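Local coordinates for protein glutamate--tRNA ligase, cytoplasmic (Saccharomyces cerevisiae, PDB 2HRA) that attaches glutamate to tRNA(Glu), first activating it with ATP, and binds Arc1p through its N-terminal GST-like domain, within a complex that also holds methionyl-tRNA synthetase, at residues F109-D120 against I155-V164. Numbering follows the deposited sequence.
Sequences FAKLSQSLETLD and IIKNKVDVNV
Ile155 enters helix 109-122 as a knob into the hole formed by Phe109, Leu112, Ser113 and Leu116. Its two branches divide the work: CG2 meets Leu116 CD1 at 3.5 Å, while Ile155 CG1 and CD1 approach Phe109 CE1 and CD1 obliquely. With CG anti to the backbone N, chi1 -176° carries the Phe109 ring alongside Ile155 and close to Lys159, whose NZ comes within 3.2 Å of Phe109 CZ. That ammonium also gives a weak hydrogen bond to Ser113 OG. Small Ser113 leaves room for Ile155 as one wall of the hole, and Ser113 OG bonds back to Phe109 O at 2.8 Å.

Past the Schellman motif that ends helix 152-158 at Val160, the chain turns into helix 162-172, with Asp161 at its N-cap position. No capping bond comes from Asp161 itself; Asp120, from the other helix, receives Val164 N on OD1 at 3.1 Å, although the exact place of OD1 is doubtful. Asn163 lays its amide nearly parallel to that carboxylate, 22° between planes, and sends ND2 to Asp120 O (3.1 Å). Beside them, branched Val164 packs CG2 on Leu119 CG.

One water links Ser113 O to Asp161 OD2, and Glu117 OE1 lies 3.5 Å from Asp161 OD1. The closeness of these two carboxylates may raise the pKa of one of them, whereas the start of helix 162-172 probably stabilises a negative Asp120. The Asp120 bonds join helix 109-122 to that start, within the Arc1p-interacting region 159-175.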
# COMPACT_ATOMS: atom_id res chain seq x y z
N PHE A 109 4.32 19.60 0.28
CA PHE A 109 4.43 19.80 1.72
C PHE A 109 3.15 20.33 2.39
O PHE A 109 2.64 19.70 3.35
CB PHE A 109 5.59 20.75 1.99
CG PHE A 109 5.87 20.97 3.43
CD1 PHE A 109 6.75 20.14 4.12
CD2 PHE A 109 5.26 22.01 4.13
CE1 PHE A 109 7.01 20.34 5.46
CE2 PHE A 109 5.53 22.22 5.47
CZ PHE A 109 6.42 21.38 6.13
N ALA A 110 2.63 21.43 1.87
CA ALA A 110 1.39 21.99 2.42
C ALA A 110 0.23 21.01 2.30
O ALA A 110 -0.48 20.77 3.26
CB ALA A 110 1.04 23.32 1.76
N LYS A 111 0.07 20.42 1.11
CA LYS A 111 -1.04 19.51 0.88
C LYS A 111 -0.92 18.27 1.73
O LYS A 111 -1.93 17.77 2.26
CB LYS A 111 -1.10 19.09 -0.58
CG LYS A 111 -1.48 20.20 -1.53
CD LYS A 111 -1.58 19.65 -2.95
CE LYS A 111 -2.06 20.66 -3.96
NZ LYS A 111 -2.46 19.93 -5.21
N LEU A 112 0.30 17.75 1.81
CA LEU A 112 0.54 16.53 2.56
C LEU A 112 0.30 16.79 4.05
O LEU A 112 -0.27 15.98 4.76
CB LEU A 112 1.97 16.05 2.32
CG LEU A 112 2.38 14.68 2.87
CD1 LEU A 112 1.41 13.58 2.38
CD2 LEU A 112 3.82 14.33 2.48
N SER A 113 0.74 17.94 4.53
CA SER A 113 0.45 18.37 5.91
C SER A 113 -1.05 18.30 6.27
O SER A 113 -1.46 17.69 7.29
CB SER A 113 1.04 19.78 6.12
OG SER A 113 2.44 19.66 6.15
N GLN A 114 -1.88 18.85 5.39
CA GLN A 114 -3.31 18.86 5.62
C GLN A 114 -3.85 17.45 5.62
O GLN A 114 -4.69 17.09 6.44
CB GLN A 114 -4.03 19.62 4.52
CG GLN A 114 -3.70 21.09 4.35
CD GLN A 114 -4.44 21.70 3.14
OE1 GLN A 114 -5.65 21.45 2.94
NE2 GLN A 114 -3.72 22.47 2.30
N SER A 115 -3.42 16.65 4.65
CA SER A 115 -3.99 15.31 4.48
C SER A 115 -3.60 14.45 5.70
O SER A 115 -4.39 13.66 6.22
CB SER A 115 -3.52 14.70 3.15
OG SER A 115 -3.85 15.58 2.05
N LEU A 116 -2.37 14.61 6.15
CA LEU A 116 -1.89 13.93 7.33
C LEU A 116 -2.63 14.35 8.60
O LEU A 116 -2.76 13.57 9.54
CB LEU A 116 -0.37 14.19 7.52
CG LEU A 116 0.58 13.41 6.60
CD1 LEU A 116 2.00 13.96 6.67
CD2 LEU A 116 0.53 11.90 6.94
N GLU A 117 -3.12 15.59 8.62
CA GLU A 117 -3.90 16.07 9.78
C GLU A 117 -5.25 15.40 9.81
O GLU A 117 -5.75 15.04 10.88
CB GLU A 117 -4.08 17.58 9.72
CG GLU A 117 -4.85 18.21 10.88
CD GLU A 117 -4.38 17.76 12.26
OE1 GLU A 117 -3.16 17.82 12.48
OE2 GLU A 117 -5.23 17.34 13.10
N THR A 118 -5.84 15.28 8.63
CA THR A 118 -7.12 14.61 8.51
C THR A 118 -7.06 13.16 9.01
O THR A 118 -7.96 12.70 9.74
CB THR A 118 -7.60 14.66 7.05
OG1 THR A 118 -7.75 16.03 6.68
CG2 THR A 118 -8.95 13.96 6.91
N LEU A 119 -6.03 12.44 8.58
CA LEU A 119 -5.81 11.05 9.00
C LEU A 119 -5.50 10.95 10.51
O LEU A 119 -5.99 10.07 11.23
CB LEU A 119 -4.67 10.44 8.18
CG LEU A 119 -4.27 8.96 8.38
CD1 LEU A 119 -5.51 7.99 8.19
CD2 LEU A 119 -3.08 8.57 7.48
N ASP A 120 -4.67 11.87 10.99
CA ASP A 120 -4.35 11.94 12.44
C ASP A 120 -5.61 12.13 13.30
O ASP A 120 -5.79 11.43 14.33
CB ASP A 120 -3.34 13.05 12.70
CG ASP A 120 -2.66 12.94 14.08
OD1 ASP A 120 -1.81 12.04 14.26
OD2 ASP A 120 -2.91 13.80 14.95
N ILE A 155 7.07 15.31 8.45
CA ILE A 155 5.85 16.06 8.71
C ILE A 155 5.12 15.49 9.91
O ILE A 155 4.67 16.23 10.81
CB ILE A 155 4.96 16.15 7.51
CG1 ILE A 155 5.65 16.96 6.41
CG2 ILE A 155 3.63 16.85 7.88
CD1 ILE A 155 4.89 16.99 5.15
N ILE A 156 5.04 14.17 9.92
CA ILE A 156 4.38 13.44 10.95
C ILE A 156 5.02 13.75 12.30
O ILE A 156 4.34 13.89 13.30
CB ILE A 156 4.49 11.93 10.67
CG1 ILE A 156 3.53 11.53 9.55
CG2 ILE A 156 4.25 11.11 11.96
CD1 ILE A 156 3.88 10.20 8.91
N LYS A 157 6.33 13.86 12.29
CA LYS A 157 7.06 14.17 13.52
C LYS A 157 6.87 15.62 13.94
O LYS A 157 6.42 15.92 15.05
CB LYS A 157 8.52 13.83 13.31
CG LYS A 157 9.42 14.39 14.37
CD LYS A 157 10.83 13.90 14.16
CE LYS A 157 11.76 14.64 15.08
NZ LYS A 157 11.38 14.44 16.52
N ASN A 158 7.17 16.53 13.02
CA ASN A 158 7.28 17.97 13.34
C ASN A 158 5.91 18.65 13.57
O ASN A 158 5.83 19.67 14.25
CB ASN A 158 8.06 18.65 12.23
CG ASN A 158 9.57 18.39 12.34
OD1 ASN A 158 10.11 18.43 13.43
ND2 ASN A 158 10.23 18.14 11.23
N LYS A 159 4.85 18.06 13.02
CA LYS A 159 3.46 18.53 13.24
C LYS A 159 2.71 17.62 14.19
O LYS A 159 1.52 17.74 14.36
CB LYS A 159 2.71 18.71 11.91
CG LYS A 159 3.40 19.77 11.00
CD LYS A 159 2.44 20.38 10.01
CE LYS A 159 2.99 21.52 9.21
NZ LYS A 159 4.28 21.22 8.55
N VAL A 160 3.44 16.71 14.82
CA VAL A 160 3.00 15.94 15.97
C VAL A 160 1.74 15.20 15.65
O VAL A 160 0.80 15.23 16.42
CB VAL A 160 2.82 16.79 17.25
CG1 VAL A 160 2.75 15.85 18.48
CG2 VAL A 160 3.96 17.83 17.40
N ASP A 161 1.76 14.52 14.51
CA ASP A 161 0.71 13.59 14.09
C ASP A 161 0.98 12.25 14.70
O ASP A 161 1.40 11.32 14.02
CB ASP A 161 0.70 13.47 12.56
CG ASP A 161 0.34 14.77 11.87
OD1 ASP A 161 -0.43 15.58 12.43
OD2 ASP A 161 0.80 15.01 10.73
N VAL A 162 0.78 12.16 16.02
CA VAL A 162 1.30 11.06 16.79
C VAL A 162 0.39 9.87 16.61
O VAL A 162 0.83 8.74 16.75
CB VAL A 162 1.48 11.37 18.29
CG1 VAL A 162 2.54 12.48 18.48
CG2 VAL A 162 0.21 11.79 18.92
N ASN A 163 -0.85 10.12 16.24
CA ASN A 163 -1.77 9.03 15.97
C ASN A 163 -1.37 8.33 14.68
O ASN A 163 -1.33 7.10 14.61
CB ASN A 163 -3.17 9.56 15.88
CG ASN A 163 -3.58 10.28 17.14
OD1 ASN A 163 -3.31 9.80 18.25
ND2 ASN A 163 -4.23 11.41 16.99
N VAL A 164 -0.98 9.11 13.68
CA VAL A 164 -0.46 8.54 12.42
C VAL A 164 0.83 7.77 12.72
O VAL A 164 1.03 6.66 12.26
CB VAL A 164 -0.17 9.66 11.36
CG1 VAL A 164 0.56 9.07 10.13
CG2 VAL A 164 -1.50 10.33 10.93
O HOH W 1 0.02 17.43 9.62
O HOH W 2 -1.74 13.79 17.30